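Local coordinates for adenylate cyclase (Hippeastrum hybrid cultivar, PDB 6YP4), which acts mainly as a triphosphatase despite its name, probably on inorganic triphosphate, and binds magnesium and a non-hydrolysable GTP analogue, at residues R172-G175 with L176-F180. Numbering follows the deposited sequence.
Sequences RVKG and LLEGF. With EDO (1,2-ethanediol), chain I.
The guanidinium of R172 receives the CD1 methyl of L176 over one of its faces, with R172 NH2 4.2 Å from that carbon, while its nitrogens turn to carboxylates elsewhere: NH2 makes a salt bridge with E144 and NH1 one with E169. A second flat group, the carboxylate of E178, meets within this turn the aliphatic chain of K174. E178 OE1 lies 3.4 Å from K174 CG, and the two side chains run alongside each other in the same direction. This pair illustrates how oppositely charged residues four apart can be neighbours without forming a salt bridge. K174 NZ and E178 OE1 remain 4.6 Å apart. A bend at chi3 (101°) carries the lysine amine to the backbone carbonyl of E74, which probably accounts for the separation, whereas OE1 and OE2 of E178 are hydrogen-bonded to the hydroxyls of Y190 and Y188 respectively. At that distance the opposite charges may still attract each other.

Beneath the side chains the backbone repeats one pattern. L177 N bonds to V173 O at 2.7 Å, E178 N to K174 O at 2.8 Å and G179 N to G175 O at 2.9 Å; L176 N reaches R172 O in the straightest approach but one, its N-H...O angle being 168°. L176 places CG beside its own backbone N (chi1 -67°), which brings L176 CG within 3.4 Å of R172 O. At the amide of R172, 1,2-ethanediol, probably from the crystallisation liquor, accepts a hydrogen bond through O2.

K174 and L177 pack on strand 2-9, V173 on L146 and T167, and F180 meets W142 edge-to-face. The i+4 to i bonds mark an alpha-helix, and buried V173 and L177 against exposed G175 and G179 make it amphipathic: helix 170-183 against the antiparallel sheet of the CYTH fold.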
ATOM      1  N   ARG A 172     -15.507   5.355 -13.744  1.00 43.13           N
ATOM      2  CA  ARG A 172     -15.208   4.226 -14.616  1.00 42.72           C
ATOM      3  C   ARG A 172     -14.820   2.978 -13.821  1.00 46.40           C
ATOM      4  O   ARG A 172     -15.177   1.858 -14.203  1.00 49.03           O
ATOM      5  CB  ARG A 172     -14.102   4.616 -15.596  1.00 52.79           C
ATOM      6  CG  ARG A 172     -13.633   3.494 -16.471  1.00 49.85           C
ATOM      7  CD  ARG A 172     -12.423   3.902 -17.274  1.00 57.52           C
ATOM      8  NE  ARG A 172     -11.541   2.773 -17.423  1.00 58.54           N
ATOM      9  CZ  ARG A 172     -10.357   2.723 -16.837  1.00 52.57           C
ATOM     10  NH1 ARG A 172      -9.942   3.749 -16.112  1.00 62.47           N
ATOM     11  NH2 ARG A 172      -9.572   1.667 -16.961  1.00 54.81           N
ATOM     12  N   VAL A 173     -14.089   3.133 -12.717  1.00 45.08           N
ATOM     13  CA  VAL A 173     -13.693   1.956 -11.950  1.00 42.97           C
ATOM     14  C   VAL A 173     -14.906   1.347 -11.264  1.00 48.84           C
ATOM     15  O   VAL A 173     -15.045   0.118 -11.182  1.00 44.77           O
ATOM     16  CB  VAL A 173     -12.576   2.310 -10.951  1.00 45.46           C
ATOM     17  CG1 VAL A 173     -12.309   1.143  -9.999  1.00 34.88           C
ATOM     18  CG2 VAL A 173     -11.282   2.707 -11.709  1.00 39.95           C
ATOM     19  N   LYS A 174     -15.813   2.192 -10.776  1.00 46.13           N
ATOM     20  CA  LYS A 174     -17.015   1.671 -10.146  1.00 41.66           C
ATOM     21  C   LYS A 174     -17.834   0.854 -11.140  1.00 41.56           C
ATOM     22  O   LYS A 174     -18.412  -0.178 -10.776  1.00 44.57           O
ATOM     23  CB  LYS A 174     -17.828   2.816  -9.547  1.00 43.29           C
ATOM     24  CG  LYS A 174     -19.222   2.412  -9.113  1.00 47.34           C
ATOM     25  CD  LYS A 174     -19.939   3.578  -8.479  1.00 44.82           C
ATOM     26  CE  LYS A 174     -20.916   4.216  -9.444  1.00 45.52           C
ATOM     27  NZ  LYS A 174     -21.678   5.301  -8.764  1.00 48.28           N
ATOM     28  N   GLY A 175     -17.866   1.280 -12.408  1.00 43.80           N
ATOM     29  CA  GLY A 175     -18.473   0.454 -13.443  1.00 44.35           C
ATOM     30  C   GLY A 175     -17.777  -0.885 -13.603  1.00 48.37           C
ATOM     31  O   GLY A 175     -18.422  -1.935 -13.656  1.00 52.26           O
ATOM     32  N   LEU A 176     -16.446  -0.866 -13.678  1.00 40.12           N
ATOM     33  CA  LEU A 176     -15.677  -2.109 -13.696  1.00 44.46           C
ATOM     34  C   LEU A 176     -16.019  -3.006 -12.504  1.00 41.15           C
ATOM     35  O   LEU A 176     -16.246  -4.211 -12.658  1.00 40.78           O
ATOM     36  CB  LEU A 176     -14.183  -1.783 -13.689  1.00 40.05           C
ATOM     37  CG  LEU A 176     -13.601  -1.107 -14.930  1.00 47.33           C
ATOM     38  CD1 LEU A 176     -12.131  -0.857 -14.744  1.00 47.83           C
ATOM     39  CD2 LEU A 176     -13.825  -1.918 -16.185  1.00 40.17           C
ATOM     40  N   LEU A 177     -16.007  -2.441 -11.296  1.00 41.21           N
ATOM     41  CA  LEU A 177     -16.192  -3.250 -10.097  1.00 35.98           C
ATOM     42  C   LEU A 177     -17.610  -3.807 -10.031  1.00 37.07           C
ATOM     43  O   LEU A 177     -17.810  -4.995  -9.749  1.00 42.77           O
ATOM     44  CB  LEU A 177     -15.860  -2.418  -8.850  1.00 37.01           C
ATOM     45  CG  LEU A 177     -15.792  -3.131  -7.492  1.00 42.26           C
ATOM     46  CD1 LEU A 177     -15.015  -4.444  -7.561  1.00 38.89           C
ATOM     47  CD2 LEU A 177     -15.219  -2.233  -6.400  1.00 45.03           C
ATOM     48  N   GLU A 178     -18.612  -2.970 -10.299  1.00 52.58           N
ATOM     49  CA  GLU A 178     -19.981  -3.475 -10.343  1.00 54.23           C
ATOM     50  C   GLU A 178     -20.139  -4.569 -11.395  1.00 58.72           C
ATOM     51  O   GLU A 178     -20.793  -5.590 -11.144  1.00 56.61           O
ATOM     52  CB  GLU A 178     -20.962  -2.331 -10.597  1.00 41.80           C
ATOM     53  CG  GLU A 178     -20.995  -1.256  -9.503  1.00 42.75           C
ATOM     54  CD  GLU A 178     -22.272  -0.415  -9.543  1.00 51.06           C
ATOM     55  OE1 GLU A 178     -22.178   0.806  -9.782  1.00 47.21           O
ATOM     56  OE2 GLU A 178     -23.356  -0.983  -9.302  1.00 45.27           O
ATOM     57  N   GLY A 179     -19.548  -4.375 -12.579  1.00 59.19           N
ATOM     58  CA  GLY A 179     -19.644  -5.382 -13.627  1.00 41.22           C
ATOM     59  C   GLY A 179     -19.057  -6.726 -13.225  1.00 44.44           C
ATOM     60  O   GLY A 179     -19.576  -7.773 -13.606  1.00 51.19           O
ATOM     61  N   PHE A 180     -17.972  -6.713 -12.444  1.00 40.47           N
ATOM     62  CA  PHE A 180     -17.350  -7.963 -12.000  1.00 36.78           C
ATOM     63  C   PHE A 180     -18.205  -8.652 -10.945  1.00 44.38           C
ATOM     64  O   PHE A 180     -18.347  -9.880 -10.953  1.00 41.12           O
ATOM     65  CB  PHE A 180     -15.943  -7.667 -11.466  1.00 53.78           C
ATOM     66  CG  PHE A 180     -15.241  -8.841 -10.806  1.00 45.40           C
ATOM     67  CD1 PHE A 180     -14.447  -9.704 -11.555  1.00 42.20           C
ATOM     68  CD2 PHE A 180     -15.313  -9.029  -9.426  1.00 39.56           C
ATOM     69  CE1 PHE A 180     -13.762 -10.763 -10.944  1.00 39.52           C
ATOM     70  CE2 PHE A 180     -14.634 -10.089  -8.801  1.00 35.89           C
ATOM     71  CZ  PHE A 180     -13.853 -10.955  -9.566  1.00 34.76           C
TER
HETATM   72  C1  EDO I 308     -14.977   9.919 -13.472  1.00 69.59           C
HETATM   73  O1  EDO I 308     -14.843  10.491 -12.166  1.00 69.94           O
HETATM   74  C2  EDO I 308     -13.916   8.840 -13.639  1.00 60.36           C
HETATM   75  O2  EDO I 308     -14.262   7.884 -14.647  1.00 56.88           O